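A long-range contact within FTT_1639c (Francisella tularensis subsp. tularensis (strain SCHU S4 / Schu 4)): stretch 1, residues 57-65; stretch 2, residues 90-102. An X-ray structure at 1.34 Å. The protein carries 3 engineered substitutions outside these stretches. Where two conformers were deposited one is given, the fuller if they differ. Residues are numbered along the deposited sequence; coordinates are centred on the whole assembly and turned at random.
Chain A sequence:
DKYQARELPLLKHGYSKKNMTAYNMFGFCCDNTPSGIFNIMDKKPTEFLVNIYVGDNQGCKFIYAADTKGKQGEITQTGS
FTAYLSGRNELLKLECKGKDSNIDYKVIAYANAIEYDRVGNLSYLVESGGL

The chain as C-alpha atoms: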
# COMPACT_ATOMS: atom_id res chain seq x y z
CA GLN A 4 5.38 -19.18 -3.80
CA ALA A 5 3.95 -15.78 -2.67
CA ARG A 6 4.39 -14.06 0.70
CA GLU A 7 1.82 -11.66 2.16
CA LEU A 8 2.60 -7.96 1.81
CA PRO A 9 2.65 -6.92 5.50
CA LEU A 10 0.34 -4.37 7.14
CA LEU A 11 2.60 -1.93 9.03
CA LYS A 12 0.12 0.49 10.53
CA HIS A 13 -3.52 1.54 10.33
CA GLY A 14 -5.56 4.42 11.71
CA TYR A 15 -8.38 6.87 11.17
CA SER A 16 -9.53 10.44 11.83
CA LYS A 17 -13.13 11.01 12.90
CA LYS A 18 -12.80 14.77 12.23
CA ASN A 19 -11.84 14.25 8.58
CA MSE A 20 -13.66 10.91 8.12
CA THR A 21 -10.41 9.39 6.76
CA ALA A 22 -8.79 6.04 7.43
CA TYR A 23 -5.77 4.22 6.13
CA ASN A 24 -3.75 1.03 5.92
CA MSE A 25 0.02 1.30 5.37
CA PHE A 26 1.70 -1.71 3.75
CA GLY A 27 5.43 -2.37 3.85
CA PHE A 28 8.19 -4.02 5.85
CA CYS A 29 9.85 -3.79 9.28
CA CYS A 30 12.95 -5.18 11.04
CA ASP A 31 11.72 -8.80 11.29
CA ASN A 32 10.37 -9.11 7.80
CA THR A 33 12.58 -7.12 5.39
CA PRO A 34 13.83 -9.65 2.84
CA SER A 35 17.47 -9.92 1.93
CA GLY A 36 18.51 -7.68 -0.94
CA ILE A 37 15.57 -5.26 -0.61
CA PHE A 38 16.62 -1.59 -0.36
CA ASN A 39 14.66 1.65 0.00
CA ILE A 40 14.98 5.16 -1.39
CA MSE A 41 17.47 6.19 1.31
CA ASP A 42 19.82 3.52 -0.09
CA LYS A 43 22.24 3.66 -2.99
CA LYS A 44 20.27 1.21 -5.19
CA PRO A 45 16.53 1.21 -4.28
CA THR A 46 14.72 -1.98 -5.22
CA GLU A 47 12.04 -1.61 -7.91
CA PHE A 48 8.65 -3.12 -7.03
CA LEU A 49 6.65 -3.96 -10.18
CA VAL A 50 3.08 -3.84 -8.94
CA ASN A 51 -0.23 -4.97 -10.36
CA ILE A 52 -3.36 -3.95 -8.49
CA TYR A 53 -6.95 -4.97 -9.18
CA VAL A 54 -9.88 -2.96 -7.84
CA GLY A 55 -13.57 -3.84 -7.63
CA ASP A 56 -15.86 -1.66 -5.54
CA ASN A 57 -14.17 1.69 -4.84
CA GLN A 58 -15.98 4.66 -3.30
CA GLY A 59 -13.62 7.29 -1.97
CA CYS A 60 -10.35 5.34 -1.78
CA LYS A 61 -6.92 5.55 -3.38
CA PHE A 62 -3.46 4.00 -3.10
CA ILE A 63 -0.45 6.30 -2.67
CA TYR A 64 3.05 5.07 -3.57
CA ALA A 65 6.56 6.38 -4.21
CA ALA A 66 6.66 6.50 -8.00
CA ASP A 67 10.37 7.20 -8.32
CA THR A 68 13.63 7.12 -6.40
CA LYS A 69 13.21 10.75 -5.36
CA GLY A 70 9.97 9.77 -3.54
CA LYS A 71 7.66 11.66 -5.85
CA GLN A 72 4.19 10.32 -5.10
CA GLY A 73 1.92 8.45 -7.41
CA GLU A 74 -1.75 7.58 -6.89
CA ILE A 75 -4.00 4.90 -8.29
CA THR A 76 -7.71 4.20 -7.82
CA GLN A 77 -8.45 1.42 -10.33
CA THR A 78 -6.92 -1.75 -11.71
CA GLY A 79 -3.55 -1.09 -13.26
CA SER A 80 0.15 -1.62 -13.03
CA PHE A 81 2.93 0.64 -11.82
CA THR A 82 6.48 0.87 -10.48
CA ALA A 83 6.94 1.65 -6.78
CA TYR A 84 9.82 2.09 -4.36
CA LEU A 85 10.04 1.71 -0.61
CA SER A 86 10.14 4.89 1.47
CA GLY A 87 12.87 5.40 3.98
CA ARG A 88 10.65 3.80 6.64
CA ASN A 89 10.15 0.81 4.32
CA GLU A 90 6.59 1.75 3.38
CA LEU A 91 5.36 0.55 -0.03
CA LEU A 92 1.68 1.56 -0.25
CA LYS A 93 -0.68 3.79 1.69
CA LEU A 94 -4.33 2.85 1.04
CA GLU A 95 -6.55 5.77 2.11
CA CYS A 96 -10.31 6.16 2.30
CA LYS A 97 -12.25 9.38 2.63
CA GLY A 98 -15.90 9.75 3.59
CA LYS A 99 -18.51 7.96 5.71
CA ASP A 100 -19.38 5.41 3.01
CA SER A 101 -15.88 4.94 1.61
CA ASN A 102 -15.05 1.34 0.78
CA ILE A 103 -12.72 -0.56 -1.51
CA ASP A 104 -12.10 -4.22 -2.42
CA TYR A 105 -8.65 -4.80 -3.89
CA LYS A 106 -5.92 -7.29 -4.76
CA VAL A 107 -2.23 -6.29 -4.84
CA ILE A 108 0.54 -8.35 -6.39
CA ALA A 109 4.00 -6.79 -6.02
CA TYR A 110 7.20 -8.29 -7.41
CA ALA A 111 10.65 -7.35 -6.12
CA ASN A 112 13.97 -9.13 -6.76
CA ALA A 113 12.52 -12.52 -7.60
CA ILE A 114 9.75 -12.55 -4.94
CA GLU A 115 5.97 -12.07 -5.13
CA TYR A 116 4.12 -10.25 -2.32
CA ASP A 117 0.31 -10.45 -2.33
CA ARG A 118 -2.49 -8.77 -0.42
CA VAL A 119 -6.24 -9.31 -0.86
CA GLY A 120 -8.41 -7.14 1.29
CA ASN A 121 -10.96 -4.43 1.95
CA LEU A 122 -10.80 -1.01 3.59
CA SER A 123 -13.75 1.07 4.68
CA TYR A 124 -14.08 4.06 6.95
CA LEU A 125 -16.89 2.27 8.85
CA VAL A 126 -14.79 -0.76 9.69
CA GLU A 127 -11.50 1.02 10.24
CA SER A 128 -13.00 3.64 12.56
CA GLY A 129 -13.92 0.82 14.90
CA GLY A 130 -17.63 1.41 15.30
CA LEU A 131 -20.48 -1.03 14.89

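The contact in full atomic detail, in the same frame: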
# COMPACT_ATOMS: atom_id res chain seq x y z
N ASN A 57 -15.02 0.62 -5.39
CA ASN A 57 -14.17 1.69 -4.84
C ASN A 57 -15.02 2.96 -4.76
O ASN A 57 -15.28 3.59 -5.80
CB ASN A 57 -12.91 1.94 -5.65
CG ASN A 57 -12.09 3.07 -5.04
OD1 ASN A 57 -12.46 3.58 -3.98
ND2 ASN A 57 -10.99 3.43 -5.64
N GLN A 58 -15.46 3.32 -3.56
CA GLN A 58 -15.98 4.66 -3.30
C GLN A 58 -15.00 5.35 -2.38
O GLN A 58 -14.78 4.88 -1.25
CB GLN A 58 -17.37 4.62 -2.68
CG GLN A 58 -17.93 5.99 -2.40
CD GLN A 58 -19.35 5.89 -1.90
OE1 GLN A 58 -19.92 4.78 -1.83
NE2 GLN A 58 -19.93 7.02 -1.49
N GLY A 59 -14.39 6.43 -2.84
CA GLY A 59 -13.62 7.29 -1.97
C GLY A 59 -12.24 6.81 -1.54
O GLY A 59 -11.69 7.38 -0.58
N CYS A 60 -11.65 5.86 -2.25
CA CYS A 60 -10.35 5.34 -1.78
C CYS A 60 -9.30 5.44 -2.88
O CYS A 60 -9.58 5.50 -4.08
CB CYS A 60 -10.48 3.85 -1.42
SG CYS A 60 -11.76 3.57 -0.15
N LYS A 61 -8.04 5.46 -2.44
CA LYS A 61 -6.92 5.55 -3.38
C LYS A 61 -5.67 4.95 -2.73
O LYS A 61 -5.50 4.99 -1.51
CB LYS A 61 -6.63 6.99 -3.78
CG LYS A 61 -6.24 7.88 -2.61
CD LYS A 61 -6.07 9.36 -3.10
CE LYS A 61 -5.67 10.30 -1.96
NZ LYS A 61 -5.56 11.70 -2.50
N PHE A 62 -4.78 4.41 -3.56
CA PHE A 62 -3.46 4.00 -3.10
C PHE A 62 -2.46 5.08 -3.45
O PHE A 62 -2.48 5.62 -4.56
CB PHE A 62 -2.99 2.75 -3.87
CG PHE A 62 -3.70 1.45 -3.48
CD1 PHE A 62 -3.22 0.65 -2.44
CD2 PHE A 62 -4.85 1.07 -4.16
CE1 PHE A 62 -3.87 -0.57 -2.14
CE2 PHE A 62 -5.51 -0.16 -3.85
CZ PHE A 62 -5.04 -0.92 -2.84
N ILE A 63 -1.58 5.37 -2.52
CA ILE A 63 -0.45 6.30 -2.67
C ILE A 63 0.82 5.47 -2.65
O ILE A 63 0.95 4.54 -1.83
CB ILE A 63 -0.41 7.31 -1.50
CG1 ILE A 63 -1.79 7.90 -1.26
CG2 ILE A 63 0.66 8.39 -1.76
CD1 ILE A 63 -2.21 8.70 -2.41
N TYR A 64 1.77 5.78 -3.54
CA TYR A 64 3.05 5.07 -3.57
C TYR A 64 4.15 6.04 -3.93
O TYR A 64 3.88 7.16 -4.35
CB TYR A 64 3.01 3.91 -4.59
CG TYR A 64 2.66 4.27 -6.00
CD1 TYR A 64 3.64 4.44 -6.95
CD2 TYR A 64 1.34 4.42 -6.39
CE1 TYR A 64 3.32 4.77 -8.26
CE2 TYR A 64 1.00 4.70 -7.70
CZ TYR A 64 2.00 4.87 -8.67
OH TYR A 64 1.71 5.19 -9.98
N ALA A 65 5.41 5.61 -3.75
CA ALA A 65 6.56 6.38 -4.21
C ALA A 65 6.86 5.96 -5.64
O ALA A 65 7.26 4.81 -5.90
CB ALA A 65 7.76 6.13 -3.30
N GLU A 90 8.00 1.77 3.80
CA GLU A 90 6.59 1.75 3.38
C GLU A 90 6.49 1.60 1.86
O GLU A 90 7.26 2.25 1.11
CB GLU A 90 5.93 3.04 3.79
CG GLU A 90 6.00 3.30 5.32
CD GLU A 90 5.61 4.70 5.69
OE1 GLU A 90 5.83 5.62 4.87
OE2 GLU A 90 5.07 4.88 6.80
N LEU A 91 5.58 0.73 1.40
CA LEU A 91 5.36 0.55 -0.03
C LEU A 91 4.09 1.26 -0.50
O LEU A 91 4.08 1.89 -1.55
CB LEU A 91 5.31 -0.94 -0.41
CG LEU A 91 5.32 -1.12 -1.93
CD1 LEU A 91 6.71 -0.79 -2.58
CD2 LEU A 91 4.97 -2.58 -2.23
N LEU A 92 2.96 1.06 0.22
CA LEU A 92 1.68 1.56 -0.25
C LEU A 92 0.92 2.11 0.93
O LEU A 92 0.78 1.42 1.94
CB LEU A 92 0.83 0.42 -0.82
CG LEU A 92 1.35 -0.30 -2.04
CD1 LEU A 92 0.41 -1.54 -2.35
CD2 LEU A 92 1.39 0.61 -3.29
N LYS A 93 0.32 3.29 0.74
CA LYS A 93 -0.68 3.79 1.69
C LYS A 93 -2.04 3.73 1.03
O LYS A 93 -2.29 4.39 0.02
CB LYS A 93 -0.41 5.23 2.07
CG LYS A 93 -1.33 5.65 3.22
CD LYS A 93 -1.02 7.11 3.56
CE LYS A 93 -1.91 7.58 4.73
NZ LYS A 93 -1.67 9.02 5.09
N LEU A 94 -2.95 2.92 1.56
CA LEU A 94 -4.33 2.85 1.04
C LEU A 94 -5.18 3.73 1.94
O LEU A 94 -5.21 3.54 3.16
CB LEU A 94 -4.83 1.42 1.12
CG LEU A 94 -6.29 1.23 0.67
CD1 LEU A 94 -6.56 1.72 -0.73
CD2 LEU A 94 -6.65 -0.25 0.84
N GLU A 95 -5.80 4.76 1.35
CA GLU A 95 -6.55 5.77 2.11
C GLU A 95 -8.01 5.75 1.69
O GLU A 95 -8.32 5.50 0.51
CB GLU A 95 -6.06 7.20 1.73
CG GLU A 95 -4.65 7.48 2.14
CD GLU A 95 -4.28 8.94 1.89
OE1 GLU A 95 -4.93 9.61 1.05
OE2 GLU A 95 -3.34 9.40 2.53
N CYS A 96 -8.84 5.90 2.62
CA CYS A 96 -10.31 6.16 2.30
C CYS A 96 -10.81 7.52 2.91
O CYS A 96 -10.26 8.07 3.90
CB CYS A 96 -11.15 5.00 2.82
SG CYS A 96 -11.19 4.83 4.63
N LYS A 97 -11.73 8.10 2.19
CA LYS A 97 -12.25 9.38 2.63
C LYS A 97 -13.76 9.34 2.52
O LYS A 97 -14.29 9.13 1.42
CB LYS A 97 -11.70 10.51 1.74
CG LYS A 97 -12.32 11.88 1.94
CD LYS A 97 -11.80 12.54 3.18
CE LYS A 97 -12.15 14.04 3.14
NZ LYS A 97 -11.92 14.67 4.47
N GLY A 98 -14.45 9.63 3.62
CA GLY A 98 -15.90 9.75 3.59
C GLY A 98 -16.58 8.62 4.34
O GLY A 98 -16.07 7.49 4.42
N LYS A 99 -17.77 8.92 4.88
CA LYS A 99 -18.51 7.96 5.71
C LYS A 99 -18.70 6.63 5.02
O LYS A 99 -18.59 5.57 5.66
CB LYS A 99 -19.87 8.59 6.11
CG LYS A 99 -20.73 7.72 7.04
CD LYS A 99 -22.27 8.01 6.85
CE LYS A 99 -23.10 6.76 7.25
NZ LYS A 99 -23.77 6.05 6.08
N ASP A 100 -19.05 6.65 3.73
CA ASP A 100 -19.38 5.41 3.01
C ASP A 100 -18.22 4.91 2.16
O ASP A 100 -18.43 4.04 1.31
CB ASP A 100 -20.59 5.59 2.09
CG ASP A 100 -21.82 6.03 2.85
OD1 ASP A 100 -22.04 5.51 3.95
OD2 ASP A 100 -22.57 6.91 2.35
N SER A 101 -17.02 5.39 2.42
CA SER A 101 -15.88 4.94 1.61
C SER A 101 -15.62 3.46 1.83
O SER A 101 -15.78 2.91 2.94
CB SER A 101 -14.64 5.78 1.91
OG SER A 101 -14.33 5.67 3.29
N ASN A 102 -15.22 2.79 0.76
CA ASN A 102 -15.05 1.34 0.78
C ASN A 102 -14.32 0.93 -0.48
O ASN A 102 -14.65 1.43 -1.56
CB ASN A 102 -16.45 0.74 0.77
CG ASN A 102 -16.45 -0.78 0.68
OD1 ASN A 102 -16.03 -1.43 1.60
ND2 ASN A 102 -16.90 -1.32 -0.45
O HOH W 1 -19.61 2.23 -0.49
O HOH W 2 -22.36 7.30 -0.76
O HOH W 3 -4.52 12.25 0.58
O HOH W 4 5.89 2.98 -3.13

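Two antiparallel strands are joined first by their backbones, and side chains then give each face of the pair its character. The contact between residues 57-65 and 90-102 of FTT_1639c illustrates the principle well. Strands 60-65 and 90-97 run at 157° to one another, and paired hydrogen bonds recur at every second residue. At I63 and K93 the pair is closed in both directions, I63 N to K93 O at 2.8 Å and K93 N to I63 O at 2.9 Å. K61 and E95 repeat the pattern, with K61 N to E95 O at 3.0 Å and E95 N to K61 O at 2.9 Å, the latter almost straight at 175°.

Beyond C60 the ladder is interrupted. K97 N donates to G59 O at 2.9 Å, and stretch 2 then passes through a type I turn from G98 to S101 before the pairing resumes. There Q58 N reaches N102 O and N102 N reaches Q58 O, both at 2.9 Å. The turn is held by G98 O, which accepts from S101 N at 3.1 Å and from S101 OG at 2.8 Å. Both glycines suit their positions. G59 has a positive phi, and a CB there would clash with K97 O; G98 adopts backbone angles at which a CB would jam against the preceding carbonyl. N57 braces the bend in stretch 1: its OD1 accepts from C60 N and its ND2 donates to C60 O, each at 3.0 Å.

Between the hydrogen-bonded pairs lie closer ones, C60 with C96 and F62 with L94, where CA-H...O contacts supplement the ladder. C60 CA lies 3.1 Å from E95 O, and F62 CA 3.4 Å from K93 O.

The face bearing K61, I63, K93 and E95 is polar and partly exposed, as its long charged chains allow. K93 NZ forms a salt bridge with E95 OE2 at 3.1 Å, its hydrogen bond weak, along one strand. Across the strands, K61 NZ stands 4.2 Å from E95 OE1, beyond a salt bridge; water 3 links them, donating to E95 OE1 at 2.7 Å and accepting a weak bond from K61 NZ at 3.3 Å. I63 adds an aliphatic patch, its CG1 4.1 Å from E95 CD. Waters also join the ends of the contact. Water 1 donates to Q58 OE1 at 2.9 Å and D100 O at 2.8 Å, while water 4 accepts from A65 N at 2.7 Å and donates to L91 O at 2.6 Å.

The face bearing C60, F62, L94 and C96 is buried and apolar. L94 CD1 sits over one face of the F62 ring, 3.6 Å from its centroid and only 5° off the normal, a CH-pi contact that a flat ring and a methyl of a branched side chain make readily. L92 CD1 approaches F62 CD1 at 4.2 Å, and L92 CD2 meets Y64 CB at 3.9 Å. The small C60 fits beside its partner, SG to C96 CB at 3.4 Å. Together the stretches bury 801 Å².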